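Leucine aminopeptidase 2 (Saccharomyces cerevisiae, PDB 2XQ0) is a zinc-dependent aminopeptidase that preferentially cleaves di- and tripeptides and also has weak epoxide hydrolase activity in vitro. Local coordinates at residues K245-A250 with F255-G260; Q486-T491 with R495-A500. One frame throughout, in Å; residues are numbered along the deposited sequence.

How the interactions relate
Both contacts join pieces of chain only a few residues apart: a helix with the loop after it in interaction 1, the two ends of one short helix in interaction 2. They lie in different parts of the molecule. Interaction 1 packs helix 243-253 of the peptidase M1 domain against the loop that follows it. It lies near the zinc site: the side chain of Tyr257 is about 9 Å from those of His305 and Glu277, and about 14 Å from the bound bestatin. Interaction 2 is built around helix 491-497, later in the chain and at the surface, away from the annotated sites. The two centres are 49 Å apart, the nearest atoms about 25 Å, and the contacts do not touch.

Interaction 1: K245-A250 with F255-G260; sequences KFIQTA and FEYEWG
On the helix that presents Ile247 to Tyr257, the carbonyl oxygen Lys245 O is gripped twice by one residue. Thr249 N gives it the usual helical bond, and Thr249 OG1 donates a second at 2.8 Å, reaching Lys245 O from the opposite face of the carbonyl plane and tilted 35° out of it. The contact across to the loop is apolar and light. Ile247 sends its side chain off the helix toward the loop, and CG2, anti to the backbone N, meets Tyr257 CB at 4.3 Å, coming obliquely to the phenol ring. Closer to the turn, Ala250 O and Phe255 N stand 4.3 Å apart, and no hydrogen bond joins 245-250 to 255-260. The polar tie comes one residue further along the same helix, where the Glu251 carboxylate accepts from Tyr257 N. The Tyr257 ring is also held by its own loop: Trp259 N lies 3.9 Å above one face, toward the rim, Gly260 O sits in plane at the edge, and the hydroxyl bonds to Thr261 O. Helix 243-253 and this loop form part of the crossover from strand 223-227 to the parallel strand 264-266. Ala250 rests on Ile334 of helix 321-339 and on Trp307 of helix 297-311, the helix with the HExxH zinc motif, which Tyr257 touches at Ser306.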
ATOM      1  N   LYS A 245      15.362   1.683 -15.321  1.00 26.91           N
ATOM      2  CA  LYS A 245      16.376   2.234 -14.432  1.00 25.96           C
ATOM      3  C   LYS A 245      16.112   1.861 -12.969  1.00 22.55           C
ATOM      4  O   LYS A 245      17.034   1.490 -12.250  1.00 25.16           O
ATOM      5  CB  LYS A 245      16.454   3.753 -14.614  1.00 25.87           C
ATOM      6  CG  LYS A 245      17.373   4.478 -13.651  1.00 40.33           C
ATOM      7  CD  LYS A 245      17.552   5.928 -14.086  1.00 48.38           C
ATOM      8  CE  LYS A 245      16.209   6.626 -14.254  1.00 51.42           C
ATOM      9  NZ  LYS A 245      16.290   7.816 -15.172  1.00 55.31           N
ATOM     10  N   PHE A 246      14.857   1.959 -12.523  1.00 23.22           N
ATOM     11  CA  PHE A 246      14.500   1.517 -11.180  1.00 24.52           C
ATOM     12  C   PHE A 246      14.806   0.036 -10.982  1.00 25.93           C
ATOM     13  O   PHE A 246      15.368  -0.375  -9.950  1.00 23.21           O
ATOM     14  CB  PHE A 246      13.015   1.736 -10.900  1.00 19.71           C
ATOM     15  CG  PHE A 246      12.651   3.156 -10.607  1.00 25.95           C
ATOM     16  CD1 PHE A 246      13.616   4.096 -10.336  1.00 38.07           C
ATOM     17  CD2 PHE A 246      11.317   3.550 -10.608  1.00 43.96           C
ATOM     18  CE1 PHE A 246      13.262   5.420 -10.070  1.00 45.85           C
ATOM     19  CE2 PHE A 246      10.959   4.867 -10.344  1.00 42.85           C
ATOM     20  CZ  PHE A 246      11.937   5.800 -10.073  1.00 37.99           C
ATOM     21  N   ILE A 247      14.420  -0.788 -11.949  1.00 22.94           N
ATOM     22  CA  ILE A 247      14.641  -2.212 -11.753  1.00 20.44           C
ATOM     23  C   ILE A 247      16.125  -2.493 -11.586  1.00 21.98           C
ATOM     24  O   ILE A 247      16.524  -3.153 -10.631  1.00 23.22           O
ATOM     25  CB  ILE A 247      14.051  -3.093 -12.866  1.00 21.56           C
ATOM     26  CG1 ILE A 247      12.550  -2.864 -12.991  1.00 24.08           C
ATOM     27  CG2 ILE A 247      14.280  -4.579 -12.513  1.00 26.08           C
ATOM     28  CD1 ILE A 247      11.917  -3.652 -14.116  1.00 23.75           C
ATOM     29  N   GLN A 248      16.938  -1.971 -12.500  1.00 20.75           N
ATOM     30  CA  GLN A 248      18.390  -2.218 -12.499  1.00 19.89           C
ATOM     31  C   GLN A 248      19.059  -1.644 -11.252  1.00 15.85           C
ATOM     32  O   GLN A 248      20.012  -2.213 -10.727  1.00 24.51           O
ATOM     33  CB  GLN A 248      19.049  -1.660 -13.769  1.00 22.84           C
ATOM     34  CG  GLN A 248      18.764  -2.481 -15.038  1.00 31.52           C
ATOM     35  CD  GLN A 248      19.298  -1.803 -16.296  1.00 38.97           C
ATOM     36  OE1 GLN A 248      20.214  -0.981 -16.222  1.00 34.76           O
ATOM     37  NE2 GLN A 248      18.715  -2.130 -17.454  1.00 29.15           N
ATOM     38  N   THR A 249      18.535  -0.531 -10.757  1.00 20.46           N
ATOM     39  CA  THR A 249      19.018   0.021  -9.492  1.00 25.19           C
ATOM     40  C   THR A 249      18.746  -0.911  -8.292  1.00 27.14           C
ATOM     41  O   THR A 249      19.634  -1.165  -7.467  1.00 19.54           O
ATOM     42  CB  THR A 249      18.425   1.408  -9.220  1.00 24.53           C
ATOM     43  OG1 THR A 249      18.821   2.307 -10.273  1.00 23.65           O
ATOM     44  CG2 THR A 249      18.946   1.930  -7.889  1.00 27.20           C
ATOM     45  N   ALA A 250      17.524  -1.427  -8.201  1.00 23.37           N
ATOM     46  CA  ALA A 250      17.178  -2.373  -7.141  1.00 22.97           C
ATOM     47  C   ALA A 250      18.016  -3.632  -7.209  1.00 25.52           C
ATOM     48  O   ALA A 250      18.459  -4.157  -6.187  1.00 26.34           O
ATOM     49  CB  ALA A 250      15.692  -2.727  -7.213  1.00 18.23           C
ATOM     50  N   PHE A 255      19.725  -8.199  -5.506  1.00 26.53           N
ATOM     51  CA  PHE A 255      20.210  -9.118  -6.531  1.00 30.26           C
ATOM     52  C   PHE A 255      19.172  -9.261  -7.646  1.00 24.63           C
ATOM     53  O   PHE A 255      18.104  -8.684  -7.565  1.00 24.56           O
ATOM     54  CB  PHE A 255      20.593 -10.480  -5.932  1.00 32.29           C
ATOM     55  CG  PHE A 255      19.550 -11.076  -5.037  1.00 29.37           C
ATOM     56  CD1 PHE A 255      19.821 -11.318  -3.688  1.00 27.88           C
ATOM     57  CD2 PHE A 255      18.308 -11.436  -5.538  1.00 27.76           C
ATOM     58  CE1 PHE A 255      18.862 -11.887  -2.857  1.00 28.40           C
ATOM     59  CE2 PHE A 255      17.339 -12.003  -4.704  1.00 35.15           C
ATOM     60  CZ  PHE A 255      17.619 -12.225  -3.363  1.00 32.88           C
ATOM     61  N   GLU A 256      19.491 -10.046  -8.668  1.00 28.85           N
ATOM     62  CA  GLU A 256      18.641 -10.154  -9.850  1.00 37.87           C
ATOM     63  C   GLU A 256      17.166 -10.317  -9.504  1.00 34.80           C
ATOM     64  O   GLU A 256      16.802 -11.017  -8.554  1.00 31.43           O
ATOM     65  CB  GLU A 256      19.089 -11.305 -10.757  1.00 46.47           C
ATOM     66  CG  GLU A 256      18.448 -11.272 -12.136  1.00 59.76           C
ATOM     67  CD  GLU A 256      18.552 -12.597 -12.892  1.00 72.96           C
ATOM     68  OE1 GLU A 256      18.365 -13.668 -12.269  1.00 71.38           O
ATOM     69  OE2 GLU A 256      18.800 -12.558 -14.120  1.00 76.89           O
ATOM     70  N   TYR A 257      16.333  -9.650 -10.288  1.00 19.43           N
ATOM     71  CA  TYR A 257      14.879  -9.705 -10.127  1.00 27.06           C
ATOM     72  C   TYR A 257      14.470 -11.020 -10.766  1.00 25.38           C
ATOM     73  O   TYR A 257      14.785 -11.261 -11.916  1.00 29.81           O
ATOM     74  CB  TYR A 257      14.282  -8.510 -10.878  1.00 26.58           C
ATOM     75  CG  TYR A 257      12.774  -8.453 -11.032  1.00 23.99           C
ATOM     76  CD1 TYR A 257      11.969  -7.943 -10.016  1.00 21.97           C
ATOM     77  CD2 TYR A 257      12.163  -8.852 -12.221  1.00 24.82           C
ATOM     78  CE1 TYR A 257      10.578  -7.858 -10.169  1.00 25.70           C
ATOM     79  CE2 TYR A 257      10.779  -8.775 -12.384  1.00 24.30           C
ATOM     80  CZ  TYR A 257       9.997  -8.271 -11.360  1.00 22.35           C
ATOM     81  OH  TYR A 257       8.628  -8.179 -11.529  1.00 22.66           O
ATOM     82  N   GLU A 258      13.783 -11.886 -10.038  1.00 35.39           N
ATOM     83  CA  GLU A 258      13.559 -13.232 -10.569  1.00 31.06           C
ATOM     84  C   GLU A 258      12.124 -13.521 -11.036  1.00 34.50           C
ATOM     85  O   GLU A 258      11.809 -14.652 -11.392  1.00 37.72           O
ATOM     86  CB  GLU A 258      14.005 -14.282  -9.549  1.00 33.39           C
ATOM     87  CG  GLU A 258      13.112 -14.361  -8.331  1.00 41.73           C
ATOM     88  CD  GLU A 258      13.764 -15.115  -7.179  1.00 45.02           C
ATOM     89  OE1 GLU A 258      14.511 -14.476  -6.403  1.00 40.45           O
ATOM     90  OE2 GLU A 258      13.532 -16.341  -7.047  1.00 39.37           O
ATOM     91  N   TRP A 259      11.272 -12.500 -11.062  1.00 25.32           N
ATOM     92  CA  TRP A 259       9.865 -12.680 -11.432  1.00 25.95           C
ATOM     93  C   TRP A 259       9.574 -12.588 -12.943  1.00 25.98           C
ATOM     94  O   TRP A 259       8.431 -12.737 -13.367  1.00 29.39           O
ATOM     95  CB  TRP A 259       8.992 -11.674 -10.674  1.00 20.17           C
ATOM     96  CG  TRP A 259       9.152 -11.769  -9.171  1.00 28.42           C
ATOM     97  CD1 TRP A 259      10.161 -11.228  -8.418  1.00 27.22           C
ATOM     98  CD2 TRP A 259       8.279 -12.437  -8.248  1.00 24.13           C
ATOM     99  NE1 TRP A 259       9.972 -11.528  -7.091  1.00 23.26           N
ATOM    100  CE2 TRP A 259       8.822 -12.265  -6.958  1.00 24.56           C
ATOM    101  CE3 TRP A 259       7.099 -13.177  -8.387  1.00 24.62           C
ATOM    102  CZ2 TRP A 259       8.225 -12.800  -5.821  1.00 19.55           C
ATOM    103  CZ3 TRP A 259       6.491 -13.697  -7.246  1.00 19.51           C
ATOM    104  CH2 TRP A 259       7.055 -13.516  -5.988  1.00 18.52           C
ATOM    105  N   GLY A 260      10.596 -12.316 -13.747  1.00 25.00           N
ATOM    106  CA  GLY A 260      10.402 -12.217 -15.182  1.00 23.37           C
ATOM    107  C   GLY A 260      10.028 -10.804 -15.613  1.00 26.40           C
ATOM    108  O   GLY A 260      10.885  -9.943 -15.783  1.00 29.48           O
TER

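Interaction 2: Q486-T491 with R495-A500; sequences QHLKTT and RSEFNA
Leu488 and Glu497 make the tight part of this contact. The methyl Leu488 CD1 lies 3.6 Å from Glu497 CB and almost as near to Glu497 CG, with the two side chains crossing at about a right angle. With CG beside the backbone N (chi1 -52°), the leucine side chain reaches toward 495-500, where CD1 is also 4.3 Å from Phe498 CE2, oblique to that ring. Phe498 is buried, stacking on Trp481 of helix 469-484, so the leucine packs at the margin of a small apolar cluster. The two segments take in the start and end of helix 491-497, one of the short helices of the chain's helical C-terminal half. Thr490 is its N-cap, with OG1 bonded to Asp493 N, while the Asp493 carboxylate reaches back to Lys489 N. One turn is closed by the backbone bond from Arg495 N to Thr491 O, at 2.9 Å, and Arg495 CG passes 3.4 Å from the same Thr491 O. On the solvent side the packing is looser: the methyl Thr491 CG2 sits 4.1 Å above one face of the exposed Arg495 guanidinium, offset toward its rim, and Arg495 NE forms a long, weak ion pair with Asp545 of helix 537-546.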
ATOM      1  N   GLN A 486       1.697  39.266   8.018  1.00 53.15           N
ATOM      2  CA  GLN A 486       1.358  40.163   9.120  1.00 62.22           C
ATOM      3  C   GLN A 486       1.944  41.554   8.896  1.00 57.38           C
ATOM      4  O   GLN A 486       1.722  42.467   9.684  1.00 65.20           O
ATOM      5  CB  GLN A 486       1.876  39.595  10.445  1.00 61.94           C
ATOM      6  CG  GLN A 486       1.462  38.139  10.714  1.00 59.69           C
ATOM      7  CD  GLN A 486       2.452  37.425  11.614  1.00 63.62           C
ATOM      8  OE1 GLN A 486       2.873  36.307  11.328  1.00 68.72           O
ATOM      9  NE2 GLN A 486       2.853  38.084  12.698  1.00 65.34           N
ATOM     10  N   HIS A 487       2.705  41.710   7.823  1.00 57.42           N
ATOM     11  CA  HIS A 487       3.384  42.975   7.583  1.00 61.06           C
ATOM     12  C   HIS A 487       2.907  43.640   6.296  1.00 62.26           C
ATOM     13  O   HIS A 487       2.567  44.817   6.299  1.00 69.16           O
ATOM     14  CB  HIS A 487       4.907  42.790   7.580  1.00 59.80           C
ATOM     15  CG  HIS A 487       5.466  42.316   8.890  1.00 68.52           C
ATOM     16  ND1 HIS A 487       4.795  42.466  10.087  1.00 76.18           N
ATOM     17  CD2 HIS A 487       6.638  41.706   9.193  1.00 63.72           C
ATOM     18  CE1 HIS A 487       5.524  41.960  11.066  1.00 70.85           C
ATOM     19  NE2 HIS A 487       6.646  41.490  10.549  1.00 64.84           N
ATOM     20  N   LEU A 488       2.878  42.889   5.201  1.00 59.21           N
ATOM     21  CA  LEU A 488       2.426  43.437   3.926  1.00 55.91           C
ATOM     22  C   LEU A 488       0.909  43.545   3.933  1.00 56.20           C
ATOM     23  O   LEU A 488       0.225  42.731   4.551  1.00 59.25           O
ATOM     24  CB  LEU A 488       2.911  42.577   2.748  1.00 49.52           C
ATOM     25  CG  LEU A 488       4.420  42.306   2.757  1.00 45.64           C
ATOM     26  CD1 LEU A 488       4.903  41.605   1.489  1.00 43.79           C
ATOM     27  CD2 LEU A 488       5.186  43.600   2.968  1.00 44.58           C
ATOM     28  N   LYS A 489       0.376  44.551   3.256  1.00 54.19           N
ATOM     29  CA  LYS A 489      -1.071  44.753   3.263  1.00 74.40           C
ATOM     30  C   LYS A 489      -1.689  44.522   1.894  1.00 78.78           C
ATOM     31  O   LYS A 489      -2.530  43.639   1.724  1.00 82.11           O
ATOM     32  CB  LYS A 489      -1.427  46.143   3.804  1.00 78.45           C
ATOM     33  CG  LYS A 489      -1.182  46.283   5.301  1.00 85.49           C
ATOM     34  CD  LYS A 489      -1.868  45.149   6.060  1.00 96.03           C
ATOM     35  CE  LYS A 489      -0.938  44.493   7.079  1.00 95.61           C
ATOM     36  NZ  LYS A 489      -1.489  43.193   7.577  1.00 93.01           N
ATOM     37  N   THR A 490      -1.248  45.303   0.916  1.00 73.72           N
ATOM     38  CA  THR A 490      -1.785  45.214  -0.433  1.00 69.89           C
ATOM     39  C   THR A 490      -1.048  44.179  -1.268  1.00 66.43           C
ATOM     40  O   THR A 490       0.124  43.890  -1.027  1.00 68.29           O
ATOM     41  CB  THR A 490      -1.691  46.564  -1.165  1.00 64.05           C
ATOM     42  OG1 THR A 490      -0.364  46.738  -1.676  1.00 66.46           O
ATOM     43  CG2 THR A 490      -2.035  47.710  -0.224  1.00 62.04           C
ATOM     44  N   THR A 491      -1.750  43.637  -2.259  1.00 66.25           N
ATOM     45  CA  THR A 491      -1.194  42.642  -3.175  1.00 64.58           C
ATOM     46  C   THR A 491       0.084  43.168  -3.803  1.00 61.24           C
ATOM     47  O   THR A 491       1.049  42.424  -4.017  1.00 50.31           O
ATOM     48  CB  THR A 491      -2.187  42.321  -4.309  1.00 65.12           C
ATOM     49  OG1 THR A 491      -3.494  42.141  -3.758  1.00 65.61           O
ATOM     50  CG2 THR A 491      -1.769  41.062  -5.055  1.00 65.68           C
ATOM     51  N   ARG A 495       3.802  41.374  -4.153  1.00 51.37           N
ATOM     52  CA  ARG A 495       4.521  41.137  -5.403  1.00 58.58           C
ATOM     53  C   ARG A 495       5.937  41.702  -5.344  1.00 56.36           C
ATOM     54  O   ARG A 495       6.830  41.228  -6.042  1.00 49.37           O
ATOM     55  CB  ARG A 495       3.767  41.735  -6.594  1.00 63.44           C
ATOM     56  CG  ARG A 495       2.424  41.095  -6.856  1.00 71.27           C
ATOM     57  CD  ARG A 495       2.169  40.976  -8.344  1.00 86.64           C
ATOM     58  NE  ARG A 495       0.750  40.820  -8.646  1.00 99.90           N
ATOM     59  CZ  ARG A 495      -0.072  41.833  -8.903  1.00113.99           C
ATOM     60  NH1 ARG A 495       0.387  43.079  -8.896  1.00117.41           N
ATOM     61  NH2 ARG A 495      -1.350  41.603  -9.169  1.00119.31           N
ATOM     62  N   SER A 496       6.133  42.718  -4.510  1.00 53.12           N
ATOM     63  CA  SER A 496       7.467  43.279  -4.302  1.00 57.70           C
ATOM     64  C   SER A 496       8.351  42.356  -3.471  1.00 56.68           C
ATOM     65  O   SER A 496       9.559  42.315  -3.671  1.00 52.25           O
ATOM     66  CB  SER A 496       7.387  44.662  -3.658  1.00 61.91           C
ATOM     67  OG  SER A 496       6.790  45.586  -4.549  1.00 82.05           O
ATOM     68  N   GLU A 497       7.750  41.610  -2.547  1.00 56.25           N
ATOM     69  CA  GLU A 497       8.501  40.654  -1.727  1.00 50.93           C
ATOM     70  C   GLU A 497       8.636  39.287  -2.400  1.00 50.04           C
ATOM     71  O   GLU A 497       9.678  38.622  -2.306  1.00 50.52           O
ATOM     72  CB  GLU A 497       7.824  40.480  -0.361  1.00 57.37           C
ATOM     73  CG  GLU A 497       8.507  41.212   0.779  1.00 70.87           C
ATOM     74  CD  GLU A 497       9.865  40.624   1.131  1.00 71.94           C
ATOM     75  OE1 GLU A 497      10.848  40.923   0.427  1.00 71.57           O
ATOM     76  OE2 GLU A 497       9.951  39.859   2.113  1.00 72.89           O
ATOM     77  N   PHE A 498       7.577  38.862  -3.078  1.00 45.01           N
ATOM     78  CA  PHE A 498       7.505  37.497  -3.579  1.00 44.99           C
ATOM     79  C   PHE A 498       7.365  37.454  -5.093  1.00 49.45           C
ATOM     80  O   PHE A 498       6.743  38.324  -5.683  1.00 48.57           O
ATOM     81  CB  PHE A 498       6.294  36.788  -2.960  1.00 32.79           C
ATOM     82  CG  PHE A 498       6.350  36.686  -1.453  1.00 44.30           C
ATOM     83  CD1 PHE A 498       7.160  35.737  -0.835  1.00 41.84           C
ATOM     84  CD2 PHE A 498       5.577  37.516  -0.654  1.00 45.77           C
ATOM     85  CE1 PHE A 498       7.205  35.633   0.556  1.00 39.75           C
ATOM     86  CE2 PHE A 498       5.613  37.412   0.744  1.00 45.14           C
ATOM     87  CZ  PHE A 498       6.428  36.470   1.346  1.00 37.81           C
ATOM     88  N   ASN A 499       7.937  36.439  -5.725  1.00 50.10           N
ATOM     89  CA  ASN A 499       7.511  36.121  -7.080  1.00 62.17           C
ATOM     90  C   ASN A 499       7.757  34.678  -7.539  1.00 54.37           C
ATOM     91  O   ASN A 499       8.459  33.904  -6.884  1.00 53.76           O
ATOM     92  CB  ASN A 499       8.009  37.149  -8.099  1.00 65.91           C
ATOM     93  CG  ASN A 499       6.875  37.706  -8.956  1.00 75.53           C
ATOM     94  OD1 ASN A 499       6.110  38.569  -8.512  1.00 76.64           O
ATOM     95  ND2 ASN A 499       6.755  37.204 -10.184  1.00 72.94           N
ATOM     96  N   ALA A 500       7.149  34.334  -8.667  1.00 50.38           N
ATOM     97  CA  ALA A 500       7.181  32.977  -9.187  1.00 55.38           C
ATOM     98  C   ALA A 500       8.579  32.394  -9.094  1.00 50.31           C
ATOM     99  O   ALA A 500       8.758  31.179  -8.999  1.00 55.10           O
ATOM    100  CB  ALA A 500       6.694  32.962 -10.632  1.00 61.54           C
TER